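Local atomic coordinates of oxalate--CoA ligase (Arabidopsis thaliana, PDB entry 5IE2), a protein that belongs to the ANL superfamily of AMP-binding enzymes and holds adenosine-5'-triphosphate in a pocket to which both its large domain and its C-terminal region contribute. Residues 314-322 and 365-374; 342-350 and 389-398. All blocks are in the same frame, centred on the assembly; numbering follows the deposited sequence.

Contact 1: residues 314-322 and 365-374; sequences MTEATHLMS and IRGPNVTKGY. With ATP (adenosine-5'-triphosphate), chain C; ACY (acetic acid), chain E.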
loop_
_atom_site.group_PDB
_atom_site.type_symbol
_atom_site.label_atom_id
_atom_site.label_comp_id
_atom_site.label_asym_id
_atom_site.label_seq_id
_atom_site.Cartn_x
_atom_site.Cartn_y
_atom_site.Cartn_z
ATOM N N MET A 314 -2.098 -3.284 -6.393
ATOM C CA MET A 314 -0.678 -3.442 -6.717
ATOM C C MET A 314 -0.136 -2.129 -7.241
ATOM O O MET A 314 -0.882 -1.252 -7.693
ATOM C CB MET A 314 -0.483 -4.596 -7.734
ATOM C CG MET A 314 -1.001 -4.291 -9.161
ATOM S SD MET A 314 -1.008 -5.823 -10.147
ATOM C CE MET A 314 0.673 -6.462 -10.009
ATOM N N THR A 315 1.180 -1.969 -7.166
ATOM C CA THR A 315 1.789 -0.717 -7.555
ATOM C C THR A 315 1.440 -0.370 -9.013
ATOM O O THR A 315 1.195 0.774 -9.310
ATOM C CB THR A 315 3.343 -0.802 -7.405
ATOM O OG1 THR A 315 3.655 -1.120 -6.051
ATOM C CG2 THR A 315 3.999 0.518 -7.738
ATOM N N GLU A 316 1.468 -1.360 -9.893
ATOM C CA GLU A 316 1.209 -1.109 -11.330
ATOM C C GLU A 316 -0.218 -0.654 -11.670
ATOM O O GLU A 316 -0.475 -0.123 -12.765
ATOM C CB GLU A 316 1.495 -2.376 -12.151
ATOM C CG GLU A 316 2.945 -2.769 -12.255
ATOM C CD GLU A 316 3.340 -3.784 -11.148
ATOM O OE1 GLU A 316 2.788 -3.701 -10.031
ATOM O OE2 GLU A 316 4.196 -4.661 -11.435
ATOM N N ALA A 317 -1.136 -0.889 -10.743
ATOM C CA ALA A 317 -2.547 -0.472 -10.880
ATOM C C ALA A 317 -2.790 0.840 -10.116
ATOM O O ALA A 317 -3.931 1.187 -9.866
ATOM C CB ALA A 317 -3.477 -1.618 -10.300
ATOM N N THR A 318 -1.719 1.527 -9.694
ATOM C CA THR A 318 -1.861 2.703 -8.790
ATOM C C THR A 318 -2.749 2.258 -7.578
ATOM O O THR A 318 -3.714 2.922 -7.201
ATOM C CB THR A 318 -2.441 3.959 -9.541
ATOM O OG1 THR A 318 -1.684 4.097 -10.742
ATOM C CG2 THR A 318 -2.232 5.267 -8.726
ATOM N N HIS A 319 -2.376 1.131 -7.003
ATOM C CA HIS A 319 -3.076 0.525 -5.854
ATOM C C HIS A 319 -4.363 -0.224 -6.314
ATOM O O HIS A 319 -4.267 -1.283 -6.938
ATOM C CB HIS A 319 -3.360 1.596 -4.743
ATOM C CG HIS A 319 -3.791 0.993 -3.428
ATOM N ND1 HIS A 319 -3.095 -0.022 -2.799
ATOM C CD2 HIS A 319 -4.885 1.244 -2.647
ATOM C CE1 HIS A 319 -3.742 -0.371 -1.690
ATOM N NE2 HIS A 319 -4.829 0.378 -1.575
ATOM N N LEU A 320 -5.549 0.293 -5.999
ATOM C CA LEU A 320 -6.773 -0.517 -6.006
ATOM C C LEU A 320 -7.120 -1.180 -7.378
ATOM O O LEU A 320 -7.191 -0.488 -8.428
ATOM C CB LEU A 320 -7.952 0.379 -5.580
ATOM C CG LEU A 320 -9.327 -0.317 -5.592
ATOM C CD1 LEU A 320 -9.370 -1.362 -4.526
ATOM C CD2 LEU A 320 -10.403 0.774 -5.361
ATOM N N MET A 321 -7.362 -2.485 -7.333
ATOM C CA MET A 321 -7.960 -3.210 -8.451
ATOM C C MET A 321 -9.390 -3.680 -8.092
ATOM O O MET A 321 -10.359 -3.380 -8.820
ATOM C CB MET A 321 -7.088 -4.419 -8.834
ATOM C CG MET A 321 -5.762 -3.946 -9.496
ATOM S SD MET A 321 -4.691 -5.368 -9.860
ATOM C CE MET A 321 -4.055 -5.740 -8.189
ATOM N N SER A 322 -9.515 -4.402 -6.974
ATOM C CA SER A 322 -10.845 -4.891 -6.596
ATOM C C SER A 322 -11.079 -4.708 -5.107
ATOM O O SER A 322 -10.136 -4.649 -4.301
ATOM C CB SER A 322 -11.063 -6.401 -6.975
ATOM O OG SER A 322 -10.265 -7.273 -6.153
ATOM N N ILE A 365 -5.865 -6.886 -15.993
ATOM C CA ILE A 365 -6.646 -5.676 -15.754
ATOM C C ILE A 365 -6.477 -4.678 -16.889
ATOM O O ILE A 365 -5.501 -4.703 -17.629
ATOM C CB ILE A 365 -6.244 -4.990 -14.427
ATOM C CG1 ILE A 365 -4.785 -4.518 -14.476
ATOM C CG2 ILE A 365 -6.445 -6.029 -13.287
ATOM C CD1 ILE A 365 -4.315 -3.790 -13.125
ATOM N N ARG A 366 -7.442 -3.776 -16.985
ATOM C CA ARG A 366 -7.325 -2.717 -17.955
ATOM C C ARG A 366 -8.069 -1.517 -17.470
ATOM O O ARG A 366 -9.273 -1.599 -17.202
ATOM C CB ARG A 366 -7.876 -3.162 -19.294
ATOM C CG ARG A 366 -7.861 -1.979 -20.283
ATOM C CD ARG A 366 -9.208 -2.120 -21.078
ATOM N NE ARG A 366 -8.877 -2.639 -22.318
ATOM C CZ ARG A 366 -9.638 -3.084 -23.338
ATOM N NH1 ARG A 366 -10.978 -3.239 -23.378
ATOM N NH2 ARG A 366 -8.924 -3.427 -24.387
ATOM N N GLY A 367 -7.393 -0.380 -17.432
ATOM C CA GLY A 367 -8.086 0.817 -16.945
ATOM C C GLY A 367 -7.180 2.020 -16.839
ATOM O O GLY A 367 -5.961 1.899 -16.940
ATOM N N PRO A 368 -7.761 3.217 -16.600
ATOM C CA PRO A 368 -6.932 4.412 -16.606
ATOM C C PRO A 368 -6.044 4.557 -15.355
ATOM O O PRO A 368 -5.212 5.453 -15.319
ATOM C CB PRO A 368 -7.955 5.569 -16.677
ATOM C CG PRO A 368 -9.217 5.011 -16.061
ATOM C CD PRO A 368 -9.190 3.514 -16.492
ATOM N N ASN A 369 -6.204 3.668 -14.378
ATOM C CA ASN A 369 -5.327 3.635 -13.194
ATOM C C ASN A 369 -4.037 2.865 -13.448
ATOM O O ASN A 369 -3.130 2.861 -12.620
ATOM C CB ASN A 369 -6.101 2.959 -12.020
ATOM C CG ASN A 369 -6.636 1.573 -12.425
ATOM O OD1 ASN A 369 -7.473 1.446 -13.346
ATOM N ND2 ASN A 369 -6.129 0.528 -11.786
ATOM N N VAL A 370 -3.992 2.127 -14.569
ATOM C CA VAL A 370 -2.868 1.221 -14.800
ATOM C C VAL A 370 -1.692 1.951 -15.441
ATOM O O VAL A 370 -1.879 2.786 -16.342
ATOM C CB VAL A 370 -3.321 0.031 -15.690
ATOM C CG1 VAL A 370 -2.196 -0.965 -15.911
ATOM C CG2 VAL A 370 -4.563 -0.649 -15.033
ATOM N N THR A 371 -0.488 1.649 -14.974
ATOM C CA THR A 371 0.709 2.230 -15.578
ATOM C C THR A 371 0.741 1.994 -17.095
ATOM O O THR A 371 0.247 0.974 -17.588
ATOM C CB THR A 371 2.005 1.682 -14.939
ATOM O OG1 THR A 371 3.133 2.361 -15.488
ATOM C CG2 THR A 371 2.193 0.168 -15.151
ATOM N N LYS A 372 1.326 2.947 -17.824
ATOM C CA LYS A 372 1.511 2.751 -19.264
ATOM C C LYS A 372 2.629 1.752 -19.546
ATOM O O LYS A 372 2.727 1.183 -20.641
ATOM C CB LYS A 372 1.862 4.089 -19.932
ATOM C CG LYS A 372 0.702 5.053 -19.899
ATOM C CD LYS A 372 -0.474 4.393 -20.691
ATOM C CE LYS A 372 -1.594 5.356 -20.837
ATOM N NZ LYS A 372 -2.666 4.791 -21.661
ATOM N N GLY A 373 3.514 1.564 -18.568
ATOM C CA GLY A 373 4.608 0.643 -18.780
ATOM C C GLY A 373 5.790 0.865 -17.833
ATOM O O GLY A 373 6.011 1.959 -17.325
ATOM N N TYR A 374 6.538 -0.198 -17.596
ATOM C CA TYR A 374 7.738 -0.101 -16.770
ATOM C C TYR A 374 8.758 0.791 -17.415
ATOM O O TYR A 374 8.811 0.867 -18.629
ATOM C CB TYR A 374 8.354 -1.484 -16.545
ATOM C CG TYR A 374 7.449 -2.448 -15.811
ATOM C CD1 TYR A 374 7.169 -2.278 -14.446
ATOM C CD2 TYR A 374 6.919 -3.556 -16.472
ATOM C CE1 TYR A 374 6.322 -3.189 -13.767
ATOM C CE2 TYR A 374 6.093 -4.474 -15.806
ATOM C CZ TYR A 374 5.806 -4.277 -14.467
ATOM O OH TYR A 374 4.985 -5.169 -13.844
HETATM P PG ATP C . 7.192 -7.455 -6.840
HETATM O O1G ATP C . 7.221 -8.979 -6.953
HETATM O O2G ATP C . 8.545 -6.837 -6.865
HETATM O O3G ATP C . 6.261 -6.839 -7.882
HETATM P PB ATP C . 5.001 -7.132 -4.987
HETATM O O1B ATP C . 4.824 -7.516 -3.534
HETATM O O2B ATP C . 4.307 -7.884 -6.066
HETATM O O3B ATP C . 6.594 -7.052 -5.375
HETATM P PA ATP C . 3.250 -4.782 -4.620
HETATM O O1A ATP C . 2.773 -4.006 -5.840
HETATM O O2A ATP C . 3.592 -4.058 -3.376
HETATM O O3A ATP C . 4.599 -5.549 -5.063
HETATM O "O5'" ATP C . 2.222 -5.978 -4.344
HETATM C "C5'" ATP C . 1.108 -6.310 -5.209
HETATM C "C4'" ATP C . 0.848 -7.814 -5.014
HETATM O "O4'" ATP C . 0.334 -8.032 -3.685
HETATM C "C3'" ATP C . -0.273 -8.320 -5.869
HETATM O "O3'" ATP C . 0.212 -8.605 -7.179
HETATM C "C2'" ATP C . -0.723 -9.567 -5.138
HETATM O "O2'" ATP C . 0.238 -10.612 -5.357
HETATM C "C1'" ATP C . -0.546 -9.141 -3.709
HETATM N N9 ATP C . -1.817 -8.710 -3.080
HETATM C C8 ATP C . -2.318 -7.472 -2.971
HETATM N N7 ATP C . -3.505 -7.524 -2.292
HETATM C C5 ATP C . -3.716 -8.839 -1.958
HETATM C C6 ATP C . -4.763 -9.585 -1.222
HETATM N N6 ATP C . -5.814 -8.910 -0.649
HETATM N N1 ATP C . -4.586 -10.921 -1.102
HETATM C C2 ATP C . -3.519 -11.566 -1.629
HETATM N N3 ATP C . -2.526 -10.950 -2.322
HETATM C C4 ATP C . -2.605 -9.599 -2.486
HETATM C C ACY E . -0.928 -2.562 -2.633
HETATM O O ACY E . -1.627 -2.594 -1.555
HETATM O OXT ACY E . -1.117 -1.745 -3.583
HETATM C CH3 ACY E . 0.156 -3.592 -2.811
#
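E316 and Y374 meet through their polar ends: the phenol OH of Y374 donates to OE2 of E316 at 2.6 Å, and OE2 accepts it on its anti lone pair, the one facing away from the other carboxylate oxygen. OE2 lies at the edge of the tyrosine ring, near its plane, while the carboxylate itself is turned 71° against that ring. A bend at chi2 brings the E316 carboxylate across to the hydroxyl, with its CG close to CE1. The E316 carbonyl O is held as well, receiving T371 N at 2.8 Å. T371 suits the corner because its OG1 accepts from G373 N, forming an ST turn, and bonds to P181 O.

N369 grips the neighbouring turn in two ways. Its CG sits between its own backbone N and carbonyl carbon (chi1 54°), from where ND2 reaches A317 O at 3.0 Å. A317 O lies in the amide plane of N369, whereas ND2 stands 28° out of the plane of the A317 carbonyl. The carbonyl O of N369 takes the hydroxyl of T318, OG1 at 2.7 Å. Q343 OE1 is a second acceptor for ND2. Beside these polar links, CD1 of I365 fits against A317 CB (3.7 Å) and M321 SD (3.6 Å), the methionine crossing the isoleucine at about a right angle.

T315 N donates to O1A of adenosine-5'-triphosphate at 2.9 Å, and a magnesium ion lies about 4 Å from the E316 side chain. Together with the turn's own bonds from A317 N and H319 N to M314 O, the buried hydrogen bonds from 365-374 probably help to hold a backbone that binds the alpha-phosphate.

Contact 2: residues 342-350 and 389-398; sequences GQEMAILNE and WFHTGDIGYF. With ATP (adenosine-5'-triphosphate), chain C.
Strand 344-348 crosses strand 389-392 with the two axes approaching to 8.7 Å and 54° between their directions; its axis comes within 7.4 Å of that of strand 394-398, at 106°. No hydrogen bond joins the two segments: strand 361-366 runs between them and pairs with all three strands, leaving side chains to make the contact.

The broad indole of W389 bridges the wider spacing. Its six-membered part reaches the start of the strand, with CH2 3.5 Å from E344 CB and CZ3 3.9 Å from A346 CB; the small alanine lets the ring come close. The carboxylate of E344 extends past the indole to a salt bridge with R366. Further along, L348 CD2 touches H391 CE1 loosely, the imidazole being bonded through ND1 to E362.

F398 packs against M345 and I347. Its CD2 lies 3.5 Å from I347 CG1, and its CZ meets M345 SD at 3.6 Å, an oblique Met-aromatic contact. G396 presents its backbone to I347, whose CG2 comes within 3.6 Å of the G396 carbonyl O.

Just after the corner at G393, D394 accepts from both ribose hydroxyls of adenosine-5'-triphosphate, OD1 from O2' and OD2 from O3' at 2.7 Å each, with Y312 OH also on OD2. Apolar and aromatic packing thus joins strand 344-348 to the two strands on either side of the G393 corner, beside which this carboxylate recognises the ribose.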
loop_
_atom_site.group_PDB
_atom_site.type_symbol
_atom_site.label_atom_id
_atom_site.label_comp_id
_atom_site.label_asym_id
_atom_site.label_seq_id
_atom_site.Cartn_x
_atom_site.Cartn_y
_atom_site.Cartn_z
ATOM N N GLY A 342 -13.958 0.315 -11.159
ATOM C CA GLY A 342 -13.573 1.336 -12.121
ATOM C C GLY A 342 -12.580 0.892 -13.192
ATOM O O GLY A 342 -11.928 1.721 -13.791
ATOM N N GLN A 343 -12.450 -0.418 -13.395
ATOM C CA GLN A 343 -11.552 -0.972 -14.386
ATOM C C GLN A 343 -12.031 -2.328 -14.782
ATOM O O GLN A 343 -12.833 -2.942 -14.078
ATOM C CB GLN A 343 -10.127 -1.058 -13.866
ATOM C CG GLN A 343 -10.027 -1.949 -12.582
ATOM C CD GLN A 343 -8.812 -1.558 -11.730
ATOM O OE1 GLN A 343 -7.705 -2.031 -11.974
ATOM N NE2 GLN A 343 -9.020 -0.670 -10.748
ATOM N N GLU A 344 -11.570 -2.789 -15.949
ATOM C CA GLU A 344 -11.858 -4.130 -16.401
ATOM C C GLU A 344 -10.927 -5.142 -15.813
ATOM O O GLU A 344 -9.751 -4.871 -15.592
ATOM C CB GLU A 344 -11.746 -4.202 -17.928
ATOM C CG GLU A 344 -12.741 -3.309 -18.623
ATOM C CD GLU A 344 -12.560 -3.352 -20.133
ATOM O OE1 GLU A 344 -13.046 -4.318 -20.724
ATOM O OE2 GLU A 344 -11.947 -2.420 -20.681
ATOM N N MET A 345 -11.454 -6.332 -15.615
ATOM C CA MET A 345 -10.645 -7.403 -15.065
ATOM C C MET A 345 -11.113 -8.724 -15.683
ATOM O O MET A 345 -12.323 -8.958 -15.858
ATOM C CB MET A 345 -10.795 -7.440 -13.544
ATOM C CG MET A 345 -9.920 -8.469 -12.925
ATOM S SD MET A 345 -10.177 -8.427 -11.114
ATOM C CE MET A 345 -9.888 -6.635 -10.758
ATOM N N ALA A 346 -10.176 -9.600 -16.014
ATOM C CA ALA A 346 -10.535 -10.854 -16.657
ATOM C C ALA A 346 -9.590 -11.944 -16.192
ATOM O O ALA A 346 -8.490 -11.647 -15.783
ATOM C CB ALA A 346 -10.457 -10.698 -18.115
ATOM N N ILE A 347 -10.012 -13.205 -16.267
ATOM C CA ILE A 347 -9.171 -14.327 -15.848
ATOM C C ILE A 347 -8.790 -15.073 -17.122
ATOM O O ILE A 347 -9.672 -15.533 -17.843
ATOM C CB ILE A 347 -9.952 -15.275 -14.897
ATOM C CG1 ILE A 347 -10.461 -14.544 -13.657
ATOM C CG2 ILE A 347 -9.133 -16.509 -14.545
ATOM C CD1 ILE A 347 -9.303 -14.110 -12.713
ATOM N N LEU A 348 -7.500 -15.163 -17.433
ATOM C CA LEU A 348 -7.083 -15.736 -18.732
ATOM C C LEU A 348 -6.250 -17.004 -18.563
ATOM O O LEU A 348 -5.414 -17.041 -17.659
ATOM C CB LEU A 348 -6.241 -14.707 -19.454
ATOM C CG LEU A 348 -6.874 -13.705 -20.421
ATOM C CD1 LEU A 348 -8.227 -13.175 -20.013
ATOM C CD2 LEU A 348 -5.890 -12.600 -20.623
ATOM N N ASN A 349 -6.418 -18.026 -19.413
ATOM C CA ASN A 349 -5.451 -19.122 -19.379
ATOM C C ASN A 349 -4.169 -18.792 -20.146
ATOM O O ASN A 349 -4.000 -17.678 -20.645
ATOM C CB ASN A 349 -6.058 -20.447 -19.895
ATOM C CG ASN A 349 -6.504 -20.399 -21.351
ATOM O OD1 ASN A 349 -6.093 -19.540 -22.130
ATOM N ND2 ASN A 349 -7.343 -21.356 -21.727
ATOM N N GLU A 350 -3.275 -19.771 -20.278
ATOM C CA GLU A 350 -1.973 -19.483 -20.853
ATOM C C GLU A 350 -2.021 -19.144 -22.331
ATOM O O GLU A 350 -1.049 -18.629 -22.866
ATOM C CB GLU A 350 -1.017 -20.650 -20.629
ATOM C CG GLU A 350 -0.701 -20.947 -19.169
ATOM C CD GLU A 350 -1.554 -22.078 -18.595
ATOM O OE1 GLU A 350 -2.790 -22.102 -18.858
ATOM O OE2 GLU A 350 -0.972 -22.944 -17.887
ATOM N N TRP A 389 -4.349 -4.501 -21.921
ATOM C CA TRP A 389 -4.478 -5.307 -20.703
ATOM C C TRP A 389 -3.123 -5.595 -20.064
ATOM O O TRP A 389 -2.189 -6.015 -20.752
ATOM C CB TRP A 389 -5.120 -6.650 -21.012
ATOM C CG TRP A 389 -6.561 -6.572 -21.464
ATOM C CD1 TRP A 389 -7.027 -6.359 -22.742
ATOM C CD2 TRP A 389 -7.710 -6.724 -20.627
ATOM N NE1 TRP A 389 -8.395 -6.382 -22.746
ATOM C CE2 TRP A 389 -8.843 -6.591 -21.457
ATOM C CE3 TRP A 389 -7.882 -6.965 -19.237
ATOM C CZ2 TRP A 389 -10.147 -6.716 -20.966
ATOM C CZ3 TRP A 389 -9.165 -7.097 -18.744
ATOM C CH2 TRP A 389 -10.301 -6.951 -19.618
ATOM N N PHE A 390 -3.067 -5.506 -18.743
ATOM C CA PHE A 390 -1.860 -5.789 -17.993
ATOM C C PHE A 390 -2.004 -7.156 -17.272
ATOM O O PHE A 390 -3.004 -7.389 -16.601
ATOM C CB PHE A 390 -1.617 -4.654 -17.006
ATOM C CG PHE A 390 -0.502 -4.944 -16.024
ATOM C CD1 PHE A 390 0.804 -5.048 -16.471
ATOM C CD2 PHE A 390 -0.794 -5.109 -14.648
ATOM C CE1 PHE A 390 1.844 -5.315 -15.550
ATOM C CE2 PHE A 390 0.220 -5.386 -13.746
ATOM C CZ PHE A 390 1.537 -5.497 -14.197
ATOM N N HIS A 391 -0.999 -8.033 -17.409
ATOM C CA HIS A 391 -0.978 -9.362 -16.761
ATOM C C HIS A 391 -0.392 -9.221 -15.356
ATOM O O HIS A 391 0.751 -8.801 -15.229
ATOM C CB HIS A 391 -0.153 -10.356 -17.589
ATOM C CG HIS A 391 -0.815 -10.746 -18.858
ATOM N ND1 HIS A 391 -1.190 -12.046 -19.130
ATOM C CD2 HIS A 391 -1.264 -9.998 -19.891
ATOM C CE1 HIS A 391 -1.818 -12.084 -20.297
ATOM N NE2 HIS A 391 -1.866 -10.855 -20.784
ATOM N N THR A 392 -1.184 -9.489 -14.306
ATOM C CA THR A 392 -0.736 -9.187 -12.919
ATOM C C THR A 392 0.297 -10.170 -12.343
ATOM O O THR A 392 0.958 -9.851 -11.357
ATOM C CB THR A 392 -1.906 -9.167 -11.895
ATOM O OG1 THR A 392 -2.499 -10.484 -11.852
ATOM C CG2 THR A 392 -2.951 -8.176 -12.299
ATOM N N GLY A 393 0.359 -11.376 -12.899
ATOM C CA GLY A 393 1.179 -12.414 -12.295
ATOM C C GLY A 393 0.499 -13.185 -11.167
ATOM O O GLY A 393 1.124 -14.050 -10.535
ATOM N N ASP A 394 -0.764 -12.852 -10.879
ATOM C CA ASP A 394 -1.554 -13.531 -9.833
ATOM C C ASP A 394 -2.536 -14.463 -10.464
ATOM O O ASP A 394 -3.137 -14.143 -11.502
ATOM C CB ASP A 394 -2.326 -12.507 -8.966
ATOM C CG ASP A 394 -1.406 -11.509 -8.250
ATOM O OD1 ASP A 394 -0.439 -11.978 -7.583
ATOM O OD2 ASP A 394 -1.630 -10.244 -8.337
ATOM N N ILE A 395 -2.719 -15.615 -9.817
ATOM C CA ILE A 395 -3.722 -16.575 -10.194
ATOM C C ILE A 395 -4.950 -16.393 -9.285
ATOM O O ILE A 395 -4.836 -16.264 -8.040
ATOM C CB ILE A 395 -3.188 -18.009 -10.070
ATOM C CG1 ILE A 395 -1.958 -18.202 -10.991
ATOM C CG2 ILE A 395 -4.289 -19.021 -10.350
ATOM C CD1 ILE A 395 -2.329 -17.990 -12.481
ATOM N N GLY A 396 -6.110 -16.405 -9.921
ATOM C CA GLY A 396 -7.378 -16.291 -9.216
ATOM C C GLY A 396 -8.556 -16.826 -10.019
ATOM O O GLY A 396 -8.416 -17.376 -11.129
ATOM N N TYR A 397 -9.749 -16.720 -9.436
ATOM C CA TYR A 397 -10.960 -17.038 -10.203
ATOM C C TYR A 397 -12.096 -16.160 -9.686
ATOM O O TYR A 397 -12.040 -15.674 -8.562
ATOM C CB TYR A 397 -11.326 -18.538 -10.101
ATOM C CG TYR A 397 -11.619 -18.976 -8.676
ATOM C CD1 TYR A 397 -12.919 -18.927 -8.170
ATOM C CD2 TYR A 397 -10.594 -19.407 -7.839
ATOM C CE1 TYR A 397 -13.200 -19.318 -6.864
ATOM C CE2 TYR A 397 -10.857 -19.782 -6.525
ATOM C CZ TYR A 397 -12.166 -19.743 -6.041
ATOM O OH TYR A 397 -12.438 -20.135 -4.742
ATOM N N PHE A 398 -13.091 -15.944 -10.538
ATOM C CA PHE A 398 -14.335 -15.284 -10.172
ATOM C C PHE A 398 -15.357 -16.336 -9.801
ATOM O O PHE A 398 -15.515 -17.330 -10.525
ATOM C CB PHE A 398 -14.897 -14.464 -11.335
ATOM C CG PHE A 398 -14.165 -13.148 -11.522
ATOM C CD1 PHE A 398 -14.236 -12.162 -10.544
ATOM C CD2 PHE A 398 -13.432 -12.906 -12.672
ATOM C CE1 PHE A 398 -13.583 -10.953 -10.697
ATOM C CE2 PHE A 398 -12.744 -11.685 -12.819
ATOM C CZ PHE A 398 -12.822 -10.720 -11.817
HETATM P PG ATP C . 7.192 -7.455 -6.840
HETATM O O1G ATP C . 7.221 -8.979 -6.953
HETATM O O2G ATP C . 8.545 -6.837 -6.865
HETATM O O3G ATP C . 6.261 -6.839 -7.882
HETATM P PB ATP C . 5.001 -7.132 -4.987
HETATM O O1B ATP C . 4.824 -7.516 -3.534
HETATM O O2B ATP C . 4.307 -7.884 -6.066
HETATM O O3B ATP C . 6.594 -7.052 -5.375
HETATM P PA ATP C . 3.250 -4.782 -4.620
HETATM O O1A ATP C . 2.773 -4.006 -5.840
HETATM O O2A ATP C . 3.592 -4.058 -3.376
HETATM O O3A ATP C . 4.599 -5.549 -5.063
HETATM O "O5'" ATP C . 2.222 -5.978 -4.344
HETATM C "C5'" ATP C . 1.108 -6.310 -5.209
HETATM C "C4'" ATP C . 0.848 -7.814 -5.014
HETATM O "O4'" ATP C . 0.334 -8.032 -3.685
HETATM C "C3'" ATP C . -0.273 -8.320 -5.869
HETATM O "O3'" ATP C . 0.212 -8.605 -7.179
HETATM C "C2'" ATP C . -0.723 -9.567 -5.138
HETATM O "O2'" ATP C . 0.238 -10.612 -5.357
HETATM C "C1'" ATP C . -0.546 -9.141 -3.709
HETATM N N9 ATP C . -1.817 -8.710 -3.080
HETATM C C8 ATP C . -2.318 -7.472 -2.971
HETATM N N7 ATP C . -3.505 -7.524 -2.292
HETATM C C5 ATP C . -3.716 -8.839 -1.958
HETATM C C6 ATP C . -4.763 -9.585 -1.222
HETATM N N6 ATP C . -5.814 -8.910 -0.649
HETATM N N1 ATP C . -4.586 -10.921 -1.102
HETATM C C2 ATP C . -3.519 -11.566 -1.629
HETATM N N3 ATP C . -2.526 -10.950 -2.322
HETATM C C4 ATP C . -2.605 -9.599 -2.486
#

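Overall arrangement
The centres of contacts 1 and 2 lie about 12 Å apart, and their segments alternate along the chain: 314-322, 342-350, 365-374, then 389-398. Strand 361-366 unites them, for it pairs antiparallel with 344-348, 389-392 and 394-398 in one curled sheet, while 319-323 belongs to a separate mixed sheet with 308-314. The seam between contacts is bonded directly, I365 O to F390 N and L320 O to Q343 NE2. Both contacts reach adenosine-5'-triphosphate at different parts of the molecule, T315 at the alpha-phosphate and D394 at the ribose, so the junction of the two sheets probably contributes one side of the nucleotide pocket.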